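Side-chain contacts in quinoline 2-oxidoreductase large subunit (PDB 1T3Q), which oxidises quinoline, probably by hydroxylating its carbon 2 at a molybdenum centre carried by a pterin cytosine dinucleotide cofactor: residues B[487-492]-B[562-567]; B[607-612]-B[622-627]; B[642-647]-B[754-759]. All coordinates share one frame; numbering follows the deposited sequence.

How the contacts relate
Followed from the N terminus, the three contacts close in series; none nests in or crosses another. Contact 1 joins strand 486-491 to helix 549-576, closing a loop of 69 intervening residues. Contact 2 is far more local, bringing helix 602-611 back against the residues leading into strand 625-629 after nine residues without helix or strand. Strands 486-491 and 625-629 are neighbours in one sheet, where Thr488 meets Thr627, and Tyr610 of helix 602-611 reaches Ile491 O. Both contacts also border a second subunit. Contact 3, spanning 106 residues, packs helix 744-761 on strand 636-649 of a different sheet, its centre about 49 Å from that of contact 1 and about 58 Å from that of contact 2, across the centre of the chain.

Contact 1 of 3, residues B[487-492]-B[562-567]; sequences ATVRID and SIVRER
Val564 reaches from its helix to two side chains of the strand 487-491, Val489 and Ile491, which stand two residues apart and therefore project from the same face. Its CG2 methyl does most of the work, lying 3.9 Å from Ile491 CD1. With CG1 anti to the carbonyl carbon (chi1 -64°), CG2 falls between the backbone N and the carbonyl carbon, and it also meets Val489 CG1 at 4.2 Å. The other branch is spent on backbone: Val564 CG1 rests 3.9 Å from Val489 O. Ile491 extends its longer arm past Val564 in the opposite direction, with CD1 trans along the chain (chi2 177°), bringing both CG1 and CD1 alongside the valine. This is helix-on-sheet packing: helix 549-576 lies against one face of a four-stranded mixed sheet. Beta-branched Val489 and Ile491 suit the strand, and the short Val564 lets the helix lie close to it. Val564 also touches Ala626 of the adjacent strand. Between the two apolar residues, Arg490 points to the other face, where its NE and Asp492 OD1 form a salt bridge (2.8 Å, with a weak, bent hydrogen bond). Asp492 OD1 also pairs with Arg230 of the second subunit, and Arg490 NH1 donates to Thr536 O of that subunit.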
loop_
_atom_site.group_PDB
_atom_site.type_symbol
_atom_site.label_atom_id
_atom_site.label_comp_id
_atom_site.label_asym_id
_atom_site.label_seq_id
_atom_site.Cartn_x
_atom_site.Cartn_y
_atom_site.Cartn_z
ATOM N N ALA B 487 19.182 13.269 0.806
ATOM C CA ALA B 487 18.225 13.244 -0.286
ATOM C C ALA B 487 18.823 12.321 -1.320
ATOM O O ALA B 487 20.041 12.157 -1.383
ATOM C CB ALA B 487 18.039 14.636 -0.878
ATOM N N THR B 488 17.966 11.700 -2.119
ATOM C CA THR B 488 18.439 10.822 -3.163
ATOM C C THR B 488 17.885 11.356 -4.467
ATOM O O THR B 488 16.755 11.845 -4.520
ATOM C CB THR B 488 17.965 9.370 -2.949
ATOM O OG1 THR B 488 18.539 8.856 -1.739
ATOM C CG2 THR B 488 18.394 8.494 -4.112
ATOM N N VAL B 489 18.703 11.291 -5.508
ATOM C CA VAL B 489 18.298 11.755 -6.821
ATOM C C VAL B 489 18.720 10.717 -7.837
ATOM O O VAL B 489 19.878 10.289 -7.862
ATOM C CB VAL B 489 18.955 13.111 -7.178
ATOM C CG1 VAL B 489 18.628 13.483 -8.620
ATOM C CG2 VAL B 489 18.450 14.194 -6.243
ATOM N N ARG B 490 17.767 10.297 -8.659
ATOM C CA ARG B 490 18.028 9.329 -9.705
ATOM C C ARG B 490 17.587 9.927 -11.021
ATOM O O ARG B 490 16.513 10.517 -11.111
ATOM C CB ARG B 490 17.231 8.036 -9.484
ATOM C CG ARG B 490 17.337 7.046 -10.652
ATOM C CD ARG B 490 16.508 5.787 -10.397
ATOM N NE ARG B 490 15.074 6.068 -10.438
ATOM C CZ ARG B 490 14.141 5.294 -9.891
ATOM N NH1 ARG B 490 14.481 4.181 -9.252
ATOM N NH2 ARG B 490 12.865 5.640 -9.973
ATOM N N ILE B 491 18.426 9.789 -12.034
ATOM C CA ILE B 491 18.059 10.263 -13.353
ATOM C C ILE B 491 17.563 8.994 -14.014
ATOM O O ILE B 491 18.326 8.051 -14.205
ATOM C CB ILE B 491 19.263 10.803 -14.147
ATOM C CG1 ILE B 491 19.899 11.979 -13.401
ATOM C CG2 ILE B 491 18.795 11.243 -15.541
ATOM C CD1 ILE B 491 21.148 12.544 -14.082
ATOM N N ASP B 492 16.275 8.949 -14.329
ATOM C CA ASP B 492 15.715 7.771 -14.966
ATOM C C ASP B 492 16.250 7.670 -16.401
ATOM O O ASP B 492 16.597 8.682 -17.011
ATOM C CB ASP B 492 14.186 7.860 -14.912
ATOM C CG ASP B 492 13.673 7.924 -13.478
ATOM O OD1 ASP B 492 13.808 6.912 -12.757
ATOM O OD2 ASP B 492 13.163 8.985 -13.060
ATOM N N SER B 562 23.955 16.944 -7.814
ATOM C CA SER B 562 25.272 17.316 -8.327
ATOM C C SER B 562 26.112 16.085 -8.644
ATOM O O SER B 562 26.802 16.041 -9.660
ATOM C CB SER B 562 26.010 18.194 -7.312
ATOM O OG SER B 562 27.317 18.500 -7.770
ATOM N N ILE B 563 26.050 15.084 -7.772
ATOM C CA ILE B 563 26.818 13.866 -7.983
ATOM C C ILE B 563 26.475 13.216 -9.314
ATOM O O ILE B 563 27.369 12.863 -10.087
ATOM C CB ILE B 563 26.579 12.844 -6.856
ATOM C CG1 ILE B 563 27.093 13.412 -5.529
ATOM C CG2 ILE B 563 27.272 11.525 -7.191
ATOM C CD1 ILE B 563 26.728 12.577 -4.334
ATOM N N VAL B 564 25.186 13.052 -9.591
ATOM C CA VAL B 564 24.799 12.429 -10.845
ATOM C C VAL B 564 24.978 13.393 -12.016
ATOM O O VAL B 564 25.286 12.970 -13.131
ATOM C CB VAL B 564 23.351 11.885 -10.780
ATOM C CG1 VAL B 564 23.285 10.771 -9.746
ATOM C CG2 VAL B 564 22.374 12.992 -10.425
ATOM N N ARG B 565 24.806 14.686 -11.762
ATOM C CA ARG B 565 24.993 15.690 -12.808
ATOM C C ARG B 565 26.435 15.611 -13.313
ATOM O O ARG B 565 26.683 15.627 -14.517
ATOM C CB ARG B 565 24.718 17.100 -12.273
ATOM C CG ARG B 565 24.972 18.216 -13.302
ATOM C CD ARG B 565 24.494 19.584 -12.809
ATOM N NE ARG B 565 25.319 20.111 -11.725
ATOM C CZ ARG B 565 25.120 21.283 -11.131
ATOM N NH1 ARG B 565 25.926 21.681 -10.153
ATOM N NH2 ARG B 565 24.111 22.057 -11.508
ATOM N N GLU B 566 27.386 15.515 -12.388
ATOM C CA GLU B 566 28.795 15.430 -12.761
ATOM C C GLU B 566 29.076 14.219 -13.644
ATOM O O GLU B 566 29.857 14.306 -14.580
ATOM C CB GLU B 566 29.685 15.384 -11.514
ATOM C CG GLU B 566 29.789 16.724 -10.811
ATOM C CD GLU B 566 30.425 17.781 -11.698
ATOM O OE1 GLU B 566 30.123 18.982 -11.517
ATOM O OE2 GLU B 566 31.233 17.406 -12.578
ATOM N N ARG B 567 28.428 13.093 -13.359
ATOM C CA ARG B 567 28.647 11.899 -14.160
ATOM C C ARG B 567 28.091 12.094 -15.567
ATOM O O ARG B 567 28.636 11.566 -16.536
ATOM C CB ARG B 567 28.032 10.682 -13.464
ATOM C CG ARG B 567 28.811 10.318 -12.207
ATOM C CD ARG B 567 28.116 9.299 -11.317
ATOM N NE ARG B 567 28.852 9.140 -10.065
ATOM C CZ ARG B 567 28.369 8.544 -8.979
ATOM N NH1 ARG B 567 29.111 8.453 -7.886
ATOM N NH2 ARG B 567 27.140 8.044 -8.982
#

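Contact 2 of 3, residues B[607-612]-B[622-627]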
loop_
_atom_site.group_PDB
_atom_site.type_symbol
_atom_site.label_atom_id
_atom_site.label_comp_id
_atom_site.label_asym_id
_atom_site.label_seq_id
_atom_site.Cartn_x
_atom_site.Cartn_y
_atom_site.Cartn_z
ATOM N N GLY B 607 20.644 8.237 -21.863
ATOM C CA GLY B 607 20.398 6.972 -22.534
ATOM C C GLY B 607 21.689 6.188 -22.691
ATOM O O GLY B 607 21.740 4.982 -22.427
ATOM N N ALA B 608 22.744 6.880 -23.108
ATOM C CA ALA B 608 24.051 6.258 -23.300
ATOM C C ALA B 608 24.673 5.825 -21.972
ATOM O O ALA B 608 25.344 4.800 -21.903
ATOM C CB ALA B 608 24.996 7.233 -24.029
ATOM N N ALA B 609 24.457 6.609 -20.920
ATOM C CA ALA B 609 25.012 6.266 -19.612
ATOM C C ALA B 609 24.466 4.921 -19.156
ATOM O O ALA B 609 25.196 4.087 -18.614
ATOM C CB ALA B 609 24.667 7.348 -18.587
ATOM N N TYR B 610 23.175 4.710 -19.384
ATOM C CA TYR B 610 22.526 3.466 -18.991
ATOM C C TYR B 610 22.774 2.292 -19.919
ATOM O O TYR B 610 23.133 1.201 -19.473
ATOM C CB TYR B 610 21.005 3.648 -18.901
ATOM C CG TYR B 610 20.501 4.169 -17.577
ATOM C CD1 TYR B 610 20.361 5.537 -17.347
ATOM C CD2 TYR B 610 20.178 3.288 -16.543
ATOM C CE1 TYR B 610 19.913 6.013 -16.117
ATOM C CE2 TYR B 610 19.735 3.750 -15.317
ATOM C CZ TYR B 610 19.604 5.109 -15.107
ATOM O OH TYR B 610 19.178 5.565 -13.887
ATOM N N PHE B 611 22.598 2.534 -21.214
ATOM C CA PHE B 611 22.670 1.469 -22.203
ATOM C C PHE B 611 23.711 1.480 -23.318
ATOM O O PHE B 611 23.574 0.709 -24.261
ATOM C CB PHE B 611 21.283 1.342 -22.843
ATOM C CG PHE B 611 20.150 1.378 -21.849
ATOM C CD1 PHE B 611 19.164 2.356 -21.935
ATOM C CD2 PHE B 611 20.063 0.426 -20.835
ATOM C CE1 PHE B 611 18.103 2.385 -21.025
ATOM C CE2 PHE B 611 19.007 0.447 -19.922
ATOM C CZ PHE B 611 18.026 1.428 -20.018
ATOM N N ALA B 612 24.733 2.327 -23.237
ATOM C CA ALA B 612 25.749 2.353 -24.291
ATOM C C ALA B 612 27.156 2.318 -23.705
ATOM O O ALA B 612 27.897 3.297 -23.751
ATOM C CB ALA B 612 25.568 3.585 -25.171
ATOM N N ALA B 622 29.023 4.643 -14.010
ATOM C CA ALA B 622 27.733 4.840 -14.659
ATOM C C ALA B 622 26.519 4.951 -13.733
ATOM O O ALA B 622 25.398 5.132 -14.205
ATOM C CB ALA B 622 27.511 3.733 -15.680
ATOM N N THR B 623 26.728 4.855 -12.426
ATOM C CA THR B 623 25.616 4.955 -11.485
ATOM C C THR B 623 24.960 6.332 -11.565
ATOM O O THR B 623 25.605 7.342 -11.273
ATOM C CB THR B 623 26.085 4.747 -10.036
ATOM O OG1 THR B 623 26.893 3.566 -9.955
ATOM C CG2 THR B 623 24.881 4.593 -9.117
ATOM N N LEU B 624 23.684 6.383 -11.951
ATOM C CA LEU B 624 22.994 7.667 -12.035
ATOM C C LEU B 624 21.960 7.912 -10.934
ATOM O O LEU B 624 20.925 8.537 -11.159
ATOM C CB LEU B 624 22.355 7.861 -13.420
ATOM C CG LEU B 624 23.321 8.176 -14.573
ATOM C CD1 LEU B 624 22.519 8.627 -15.793
ATOM C CD2 LEU B 624 24.302 9.279 -14.173
ATOM N N GLU B 625 22.256 7.408 -9.740
ATOM C CA GLU B 625 21.410 7.606 -8.571
ATOM C C GLU B 625 22.395 7.811 -7.427
ATOM O O GLU B 625 23.325 7.020 -7.254
ATOM C CB GLU B 625 20.521 6.382 -8.295
ATOM C CG GLU B 625 19.582 6.580 -7.104
ATOM C CD GLU B 625 18.483 5.523 -7.016
ATOM O OE1 GLU B 625 17.646 5.618 -6.093
ATOM O OE2 GLU B 625 18.451 4.607 -7.865
ATOM N N ALA B 626 22.205 8.878 -6.661
ATOM C CA ALA B 626 23.114 9.174 -5.560
ATOM C C ALA B 626 22.391 9.790 -4.377
ATOM O O ALA B 626 21.307 10.359 -4.520
ATOM C CB ALA B 626 24.223 10.116 -6.042
ATOM N N THR B 627 23.017 9.687 -3.209
ATOM C CA THR B 627 22.459 10.205 -1.971
ATOM C C THR B 627 23.500 11.067 -1.261
ATOM O O THR B 627 24.694 10.773 -1.303
ATOM C CB THR B 627 22.041 9.036 -1.046
ATOM O OG1 THR B 627 21.075 8.224 -1.727
ATOM C CG2 THR B 627 21.441 9.553 0.257
#
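Leu624 pushes its CD1 methyl into the angle between Ala609 and Tyr610, consecutive residues of a helix. CD1 lies 3.7 Å from Ala609 CB, and equally close, at 3.7 Å, to Tyr610 CE1. It meets the ring obliquely, nearest its CE1. Nearer the end of the tyrosine, Leu624 CB lies 3.9 Å from Tyr610 OH. The leucine reaches this position with CG opposite its own carbonyl carbon (chi1 -74°), which directs the branched end at the helix. A bare methyl at Ala609 suits the close approach of the backbones: Ala609 CA and Ala622 CA are 5.8 Å apart. Ala622 CB rests 3.8 Å from Ala609 O. In the fold this is a helix-loop-strand unit, with helix 602-611 turned back on the residues that enter strand 625-629, an outer strand of the sheet within this chain. Helix 549-576 borders it too, through Leu571 against Ala609 and Arg567 against Leu624. The tyrosine is long enough to serve two purposes: its OH is hydrogen-bonded to Ile491 O on the next strand, while its ring meets two rings of the second subunit, His484 and, edge-to-face, Tyr540.

Contact 3 of 3, residues B[642-647]-B[754-759]; sequences HAAIVE and VAAVND
Ala756 and Val646 form the tight part of this contact. The alanine methyl is directed at the strand, and its CB lies 3.6 Å from Val646 CG1. Its other close neighbour is backbone, Ala644 O, 3.5 Å from Ala756 CB. Val646 works with both branches: while CG1 takes the methyl, CG2 reaches 3.6 Å from Ala756 C, against the helix backbone. The small alanine suits a place where the axes of the two segments approach to 7.4 Å. Beyond this core the packing is looser. Ala644 CB and Ala756 CB are 4.5 Å apart, and Val757, whose CB points away from the strand, offers CG2 to Val646 CG2 at 4.2 Å. The C-terminal residues of the two segments, Glu647 and Asp759, are partly exposed and do not touch across; Glu647 OE2 forms a salt bridge with Arg656, and Asp759 OD2 accepts from Leu458 N. On the helix side remote from the strand, buried Asn758 folds back and ND2 donates to Val754 O, reaching it from above the carbonyl plane, opposite the face used by Asn758 N; OD1 accepts from Ile768 N. Strand 636-649 is an inner strand of a mixed sheet, and helix 744-761 follows directly on the molybdenum-pocket residue Glu743; the axes of segments 642-647 and 754-759 cross at -45°, a helix packed on a mainly antiparallel sheet, as in alpha+beta folds.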
loop_
_atom_site.group_PDB
_atom_site.type_symbol
_atom_site.label_atom_id
_atom_site.label_comp_id
_atom_site.label_asym_id
_atom_site.label_seq_id
_atom_site.Cartn_x
_atom_site.Cartn_y
_atom_site.Cartn_z
ATOM N N HIS B 642 6.725 43.658 9.841
ATOM C CA HIS B 642 5.277 43.650 9.750
ATOM C C HIS B 642 4.746 44.892 10.430
ATOM O O HIS B 642 5.338 45.391 11.387
ATOM C CB HIS B 642 4.677 42.428 10.454
ATOM C CG HIS B 642 5.137 41.119 9.899
ATOM N ND1 HIS B 642 6.284 40.490 10.331
ATOM C CD2 HIS B 642 4.620 40.334 8.925
ATOM C CE1 HIS B 642 6.455 39.373 9.645
ATOM N NE2 HIS B 642 5.459 39.255 8.784
ATOM N N ALA B 643 3.626 45.389 9.924
ATOM C CA ALA B 643 2.964 46.552 10.499
ATOM C C ALA B 643 1.481 46.231 10.468
ATOM O O ALA B 643 0.959 45.749 9.460
ATOM C CB ALA B 643 3.253 47.806 9.685
ATOM N N ALA B 644 0.809 46.477 11.584
ATOM C CA ALA B 644 -0.610 46.204 11.682
ATOM C C ALA B 644 -1.343 47.439 12.160
ATOM O O ALA B 644 -0.818 48.226 12.948
ATOM C CB ALA B 644 -0.859 45.047 12.648
ATOM N N ILE B 645 -2.557 47.615 11.655
ATOM C CA ILE B 645 -3.394 48.724 12.067
ATOM C C ILE B 645 -4.631 48.083 12.677
ATOM O O ILE B 645 -5.271 47.237 12.053
ATOM C CB ILE B 645 -3.806 49.615 10.879
ATOM C CG1 ILE B 645 -2.578 50.361 10.344
ATOM C CG2 ILE B 645 -4.874 50.607 11.325
ATOM C CD1 ILE B 645 -2.864 51.269 9.157
ATOM N N VAL B 646 -4.941 48.464 13.911
ATOM C CA VAL B 646 -6.097 47.920 14.605
ATOM C C VAL B 646 -7.039 49.041 14.995
ATOM O O VAL B 646 -6.618 50.178 15.217
ATOM C CB VAL B 646 -5.702 47.156 15.899
ATOM C CG1 VAL B 646 -4.735 46.030 15.571
ATOM C CG2 VAL B 646 -5.103 48.114 16.910
ATOM N N GLU B 647 -8.323 48.713 15.059
ATOM C CA GLU B 647 -9.340 49.677 15.446
ATOM C C GLU B 647 -10.078 49.102 16.643
ATOM O O GLU B 647 -10.591 47.986 16.582
ATOM C CB GLU B 647 -10.332 49.912 14.304
ATOM C CG GLU B 647 -11.538 50.743 14.724
ATOM C CD GLU B 647 -12.620 50.780 13.660
ATOM O OE1 GLU B 647 -12.455 51.514 12.665
ATOM O OE2 GLU B 647 -13.632 50.064 13.819
ATOM N N VAL B 754 0.151 43.416 18.907
ATOM C CA VAL B 754 0.230 43.880 20.288
ATOM C C VAL B 754 0.695 45.334 20.293
ATOM O O VAL B 754 0.150 46.170 21.024
ATOM C CB VAL B 754 1.219 43.028 21.119
ATOM C CG1 VAL B 754 1.401 43.644 22.503
ATOM C CG2 VAL B 754 0.683 41.609 21.257
ATOM N N ALA B 755 1.699 45.639 19.471
ATOM C CA ALA B 755 2.198 47.009 19.391
ATOM C C ALA B 755 1.078 47.933 18.914
ATOM O O ALA B 755 0.952 49.054 19.389
ATOM C CB ALA B 755 3.392 47.092 18.431
ATOM N N ALA B 756 0.258 47.448 17.985
ATOM C CA ALA B 756 -0.845 48.251 17.457
ATOM C C ALA B 756 -1.873 48.592 18.531
ATOM O O ALA B 756 -2.313 49.733 18.641
ATOM C CB ALA B 756 -1.518 47.519 16.298
ATOM N N VAL B 757 -2.268 47.601 19.322
ATOM C CA VAL B 757 -3.236 47.844 20.381
ATOM C C VAL B 757 -2.688 48.880 21.358
ATOM O O VAL B 757 -3.395 49.794 21.775
ATOM C CB VAL B 757 -3.563 46.541 21.142
ATOM C CG1 VAL B 757 -4.356 46.854 22.406
ATOM C CG2 VAL B 757 -4.362 45.606 20.237
ATOM N N ASN B 758 -1.417 48.736 21.715
ATOM C CA ASN B 758 -0.796 49.674 22.638
ATOM C C ASN B 758 -0.728 51.083 22.061
ATOM O O ASN B 758 -0.921 52.062 22.779
ATOM C CB ASN B 758 0.588 49.169 23.026
ATOM C CG ASN B 758 0.521 48.133 24.131
ATOM O OD1 ASN B 758 0.375 48.475 25.302
ATOM N ND2 ASN B 758 0.601 46.859 23.760
ATOM N N ASP B 759 -0.467 51.187 20.764
ATOM C CA ASP B 759 -0.411 52.497 20.125
ATOM C C ASP B 759 -1.801 53.119 20.173
ATOM O O ASP B 759 -1.949 54.319 20.407
ATOM C CB ASP B 759 0.030 52.372 18.667
ATOM C CG ASP B 759 0.247 53.726 18.010
ATOM O OD1 ASP B 759 1.096 54.490 18.511
ATOM O OD2 ASP B 759 -0.430 54.027 17.003
#